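Local coordinates for acid phosphatase (Bacillus anthracis, PDB 2I33), which probably hydrolyses phosphate monoesters at acidic pH, as a magnesium-binding class C acid phosphatase of the HAD superfamily, at residues 25-28 with 32-35; 100-105 with 139-144. All coordinates share one frame; numbering follows the deposited sequence.

Contact 1: 25-28 with 32-35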
loop_
_atom_site.group_PDB
_atom_site.type_symbol
_atom_site.label_atom_id
_atom_site.label_comp_id
_atom_site.label_asym_id
_atom_site.label_seq_id
_atom_site.Cartn_x
_atom_site.Cartn_y
_atom_site.Cartn_z
ATOM N N LEU A 25 -2.963 -4.517 12.021
ATOM C CA LEU A 25 -3.289 -5.904 11.745
ATOM C C LEU A 25 -3.055 -6.212 10.259
ATOM O O LEU A 25 -2.491 -7.232 9.907
ATOM C CB LEU A 25 -4.737 -6.142 12.124
ATOM C CG LEU A 25 -5.211 -7.577 12.052
ATOM C CD1 LEU A 25 -4.430 -8.493 12.974
ATOM C CD2 LEU A 25 -6.640 -7.557 12.425
ATOM N N TRP A 26 -3.471 -5.296 9.391
ATOM C CA TRP A 26 -3.197 -5.426 7.959
ATOM C C TRP A 26 -1.687 -5.513 7.723
ATOM O O TRP A 26 -1.167 -6.353 6.991
ATOM C CB TRP A 26 -3.730 -4.206 7.188
ATOM C CG TRP A 26 -3.521 -4.285 5.721
ATOM C CD1 TRP A 26 -4.268 -4.982 4.808
ATOM C CD2 TRP A 26 -2.492 -3.638 4.976
ATOM N NE1 TRP A 26 -3.757 -4.805 3.543
ATOM C CE2 TRP A 26 -2.678 -3.968 3.623
ATOM C CE3 TRP A 26 -1.432 -2.812 5.324
ATOM C CZ2 TRP A 26 -1.863 -3.505 2.625
ATOM C CZ3 TRP A 26 -0.620 -2.332 4.325
ATOM C CH2 TRP A 26 -0.819 -2.708 2.984
ATOM N N TYR A 27 -0.980 -4.584 8.317
ATOM C CA TYR A 27 0.448 -4.501 8.048
ATOM C C TYR A 27 1.157 -5.778 8.516
ATOM O O TYR A 27 2.071 -6.291 7.842
ATOM C CB TYR A 27 1.018 -3.308 8.779
ATOM C CG TYR A 27 2.413 -3.013 8.308
ATOM C CD1 TYR A 27 2.629 -2.224 7.197
ATOM C CD2 TYR A 27 3.512 -3.533 8.960
ATOM C CE1 TYR A 27 3.934 -1.950 6.728
ATOM C CE2 TYR A 27 4.811 -3.275 8.486
ATOM C CZ TYR A 27 5.015 -2.506 7.373
ATOM O OH TYR A 27 6.289 -2.233 6.922
ATOM N N GLN A 28 0.736 -6.301 9.666
ATOM C CA GLN A 28 1.374 -7.474 10.246
ATOM C C GLN A 28 0.986 -8.799 9.645
ATOM O O GLN A 28 1.774 -9.755 9.698
ATOM C CB GLN A 28 1.065 -7.552 11.734
ATOM C CG GLN A 28 1.834 -6.575 12.507
ATOM C CD GLN A 28 2.047 -7.007 13.943
ATOM O OE1 GLN A 28 1.099 -7.359 14.651
ATOM N NE2 GLN A 28 3.294 -7.002 14.377
ATOM N N GLU A 32 -1.490 -9.154 1.199
ATOM C CA GLU A 32 -1.512 -7.981 0.326
ATOM C C GLU A 32 -0.387 -7.031 0.649
ATOM O O GLU A 32 0.263 -6.491 -0.252
ATOM C CB GLU A 32 -2.839 -7.249 0.460
ATOM C CG GLU A 32 -4.011 -7.929 -0.197
ATOM C CD GLU A 32 -4.638 -9.080 0.589
ATOM O OE1 GLU A 32 -4.161 -9.428 1.694
ATOM O OE2 GLU A 32 -5.611 -9.631 0.046
ATOM N N MET A 33 -0.154 -6.844 1.943
ATOM C CA MET A 33 0.952 -5.996 2.368
ATOM C C MET A 33 2.256 -6.573 1.823
ATOM O O MET A 33 3.048 -5.898 1.230
ATOM C CB MET A 33 1.012 -5.913 3.881
ATOM C CG MET A 33 2.220 -5.206 4.436
ATOM S SD MET A 33 3.586 -6.359 4.614
ATOM C CE MET A 33 4.648 -5.470 5.759
ATOM N N LYS A 34 2.453 -7.865 2.037
ATOM C CA LYS A 34 3.695 -8.501 1.556
ATOM C C LYS A 34 3.831 -8.340 0.051
ATOM O O LYS A 34 4.913 -8.040 -0.441
ATOM C CB LYS A 34 3.758 -9.955 1.964
ATOM C CG LYS A 34 3.695 -10.141 3.476
ATOM C CD LYS A 34 3.642 -11.609 3.831
ATOM C CE LYS A 34 3.823 -11.903 5.327
ATOM N NZ LYS A 34 3.270 -10.916 6.272
ATOM N N ALA A 35 2.734 -8.520 -0.671
ATOM C CA ALA A 35 2.734 -8.414 -2.120
ATOM C C ALA A 35 3.118 -7.012 -2.577
ATOM O O ALA A 35 3.805 -6.823 -3.595
ATOM C CB ALA A 35 1.400 -8.773 -2.665
HETATM O O HOH W 1 1.868 -8.743 6.380
HETATM O O HOH W 2 2.651 -12.202 8.600
#
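Met33 carries the apolar part of this contact, meeting a ring of Trp26 and of Tyr27. Its CB lies over one face of the six-membered ring of Trp26, 3.8 Å from the ring centroid, in a CH-pi contact. With chi1 at 173° the chain extends away from its backbone N, and the bend at chi2 (-86°) brings the thioether round to Tyr27. There the methyl CE sits over the phenol ring, 3.4 Å from Tyr27 CZ, while SD stands farther off, almost straight above the ring centre, in a Met-aromatic contact. An unbranched, flexible thioether suits this place, since it can bend to fit two differently turned aromatic surfaces. Glu32 approaches Trp26 through its CB, 4.0 Å from Trp26 NE1; its carboxylate instead serves the dimer, forming a salt bridge with Arg196 of the second subunit. Trp26 also meets Trp222 of that subunit edge-to-face.

The two segments belong to helices 21-29 and 31-54, which follow each other almost without a break, so the contact closes the corner between them at the N-terminal end of the phosphatase, with the Tyr27 side chain about 8 Å from the magnesium ion. The Tyr27 hydroxyl is hydrogen-bonded to that of Tyr37.

Polar links across the corner run through water. The long chain of Lys34 reaches back along the corner, and NZ donates to water 1 (2.6 Å) and water 2 (2.7 Å). Water 1 donates to Tyr27 O (2.9 Å) and water 2 to Gln28 O (2.8 Å), so a single ammonium serves two carbonyls near the end of helix 21-29.

Contact 2: 100-105 with 139-144; sequences AEALPG and ERVGAP
Val141 packs against the chain at Ala100 and Ala102, and these three residues bury most of the surface in the contact. Its methyl CG1, placed anti to the carbonyl carbon by a chi1 of -58°, reaches the backbone between the two alanines, 3.4 Å from Ala100 O and 3.8 Å from Ala102 N. Alongside, Ala102 CB meets Val141 CB at 4.0 Å. A short methyl at Ala102 lets the branched valine come close to the backbone, and Ile107 of helix 106-115 touches both side chains.

Val141 lies at the end of helix 131-141, where Gly142 turns the chain away in a Schellman motif: its phi is positive, readily adopted by glycine, and Gly142 N bonds back to Glu139 O at 3.1 Å. The partner is the short, weakly bonded strand 101-102, which pairs antiparallel with strand 71-72, soon after the magnesium-binding Asp65 and Asp67 at the end of strand 59-64. This contact joins a helix end to a small two-stranded ribbon.

Ala100 takes part through its carbonyl, since its CB points away from the helix. Water 3 donates to Ala100 O and accepts from Arg140 NE, both at 2.8 Å; the same carbonyl oxygen is hydrogen-bonded to Asn137 ND2, one turn earlier in the helix.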
loop_
_atom_site.group_PDB
_atom_site.type_symbol
_atom_site.label_atom_id
_atom_site.label_comp_id
_atom_site.label_asym_id
_atom_site.label_seq_id
_atom_site.Cartn_x
_atom_site.Cartn_y
_atom_site.Cartn_z
ATOM N N ALA A 100 14.044 -6.242 14.589
ATOM C CA ALA A 100 13.059 -6.046 13.529
ATOM C C ALA A 100 13.438 -6.987 12.382
ATOM O O ALA A 100 14.620 -7.152 12.056
ATOM C CB ALA A 100 13.061 -4.633 13.013
ATOM N N GLU A 101 12.434 -7.611 11.805
ATOM C CA GLU A 101 12.625 -8.415 10.616
ATOM C C GLU A 101 12.726 -7.563 9.358
ATOM O O GLU A 101 12.129 -6.494 9.259
ATOM C CB GLU A 101 11.427 -9.336 10.446
ATOM C CG GLU A 101 11.273 -10.353 11.517
ATOM C CD GLU A 101 10.172 -11.334 11.159
ATOM O OE1 GLU A 101 8.999 -10.899 11.083
ATOM O OE2 GLU A 101 10.493 -12.523 10.922
ATOM N N ALA A 102 13.434 -8.075 8.349
ATOM C CA ALA A 102 13.464 -7.436 7.043
ATOM C C ALA A 102 12.125 -7.614 6.354
ATOM O O ALA A 102 11.490 -8.665 6.435
ATOM C CB ALA A 102 14.549 -8.013 6.160
ATOM N N LEU A 103 11.725 -6.583 5.642
ATOM C CA LEU A 103 10.479 -6.571 4.923
ATOM C C LEU A 103 10.607 -7.356 3.620
ATOM O O LEU A 103 11.702 -7.533 3.072
ATOM C CB LEU A 103 10.010 -5.138 4.728
ATOM C CG LEU A 103 9.451 -4.495 6.000
ATOM C CD1 LEU A 103 9.492 -2.963 6.022
ATOM C CD2 LEU A 103 8.053 -4.990 6.256
ATOM N N PRO A 104 9.485 -7.833 3.118
ATOM C CA PRO A 104 9.529 -8.718 1.940
ATOM C C PRO A 104 10.243 -8.132 0.743
ATOM O O PRO A 104 9.980 -7.003 0.367
ATOM C CB PRO A 104 8.042 -8.933 1.634
ATOM C CG PRO A 104 7.408 -8.794 3.002
ATOM C CD PRO A 104 8.106 -7.622 3.599
ATOM N N GLY A 105 11.197 -8.900 0.201
ATOM C CA GLY A 105 11.902 -8.517 -1.014
ATOM C C GLY A 105 13.096 -7.625 -0.756
ATOM O O GLY A 105 13.959 -7.447 -1.620
ATOM N N GLU A 139 22.780 -6.041 10.400
ATOM C CA GLU A 139 23.615 -7.241 10.339
ATOM C C GLU A 139 22.762 -8.490 10.586
ATOM O O GLU A 139 22.916 -9.498 9.908
ATOM C CB GLU A 139 24.765 -7.166 11.337
ATOM C CG GLU A 139 25.767 -6.145 10.941
ATOM C CD GLU A 139 26.950 -6.080 11.897
ATOM O OE1 GLU A 139 26.783 -6.369 13.111
ATOM O OE2 GLU A 139 28.045 -5.714 11.429
ATOM N N ARG A 140 21.846 -8.425 11.549
ATOM C CA ARG A 140 21.014 -9.571 11.861
ATOM C C ARG A 140 20.211 -10.004 10.653
ATOM O O ARG A 140 20.043 -11.198 10.442
ATOM C CB ARG A 140 20.073 -9.234 13.008
ATOM C CG ARG A 140 19.088 -10.299 13.421
ATOM C CD ARG A 140 18.075 -9.696 14.397
ATOM N NE ARG A 140 17.036 -10.654 14.784
ATOM C CZ ARG A 140 16.983 -11.298 15.948
ATOM N NH1 ARG A 140 17.886 -11.124 16.892
ATOM N NH2 ARG A 140 15.982 -12.124 16.170
ATOM N N VAL A 141 19.731 -9.040 9.864
ATOM C CA VAL A 141 18.849 -9.353 8.737
ATOM C C VAL A 141 19.653 -9.574 7.448
ATOM O O VAL A 141 19.099 -9.975 6.426
ATOM C CB VAL A 141 17.731 -8.320 8.539
ATOM C CG1 VAL A 141 16.908 -8.231 9.814
ATOM C CG2 VAL A 141 18.296 -6.958 8.137
ATOM N N GLY A 142 20.956 -9.319 7.502
ATOM C CA GLY A 142 21.829 -9.549 6.343
ATOM C C GLY A 142 21.789 -8.446 5.303
ATOM O O GLY A 142 22.093 -8.677 4.115
ATOM N N ALA A 143 21.470 -7.233 5.735
ATOM C CA ALA A 143 21.461 -6.085 4.830
ATOM C C ALA A 143 22.902 -5.741 4.504
ATOM O O ALA A 143 23.751 -5.703 5.410
ATOM C CB ALA A 143 20.760 -4.900 5.484
ATOM N N PRO A 144 23.213 -5.518 3.220
ATOM C CA PRO A 144 24.573 -5.135 2.870
ATOM C C PRO A 144 24.933 -3.728 3.304
ATOM O O PRO A 144 24.060 -2.894 3.571
ATOM C CB PRO A 144 24.598 -5.208 1.347
ATOM C CG PRO A 144 23.239 -5.106 0.922
ATOM C CD PRO A 144 22.339 -5.582 2.036
HETATM O O HOH W 3 15.266 -9.831 12.751
#

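Contact 1 precedes contact 2 along the chain, and their centres lie about 17 Å apart. The first joins helices 21-29 and 31-54; the second joins strand 101-102 to the end of helix 131-141. Leu103, just after that strand, bridges them: its CD2 is 3.3 Å from Tyr27 OH and 3.5 Å from Met33 CE, while Pro104 CB packs 3.9 Å from Lys34 O. The N-terminal helical corner is thus tied to the ribbon, whose strand 71-72 soon follows the metal-binding Asp65 and Asp67. Contact 1 also faces the second subunit, whereas contact 2 lies within one chain, so the pair runs from the dimer interface to the ribbon and helix 131-141.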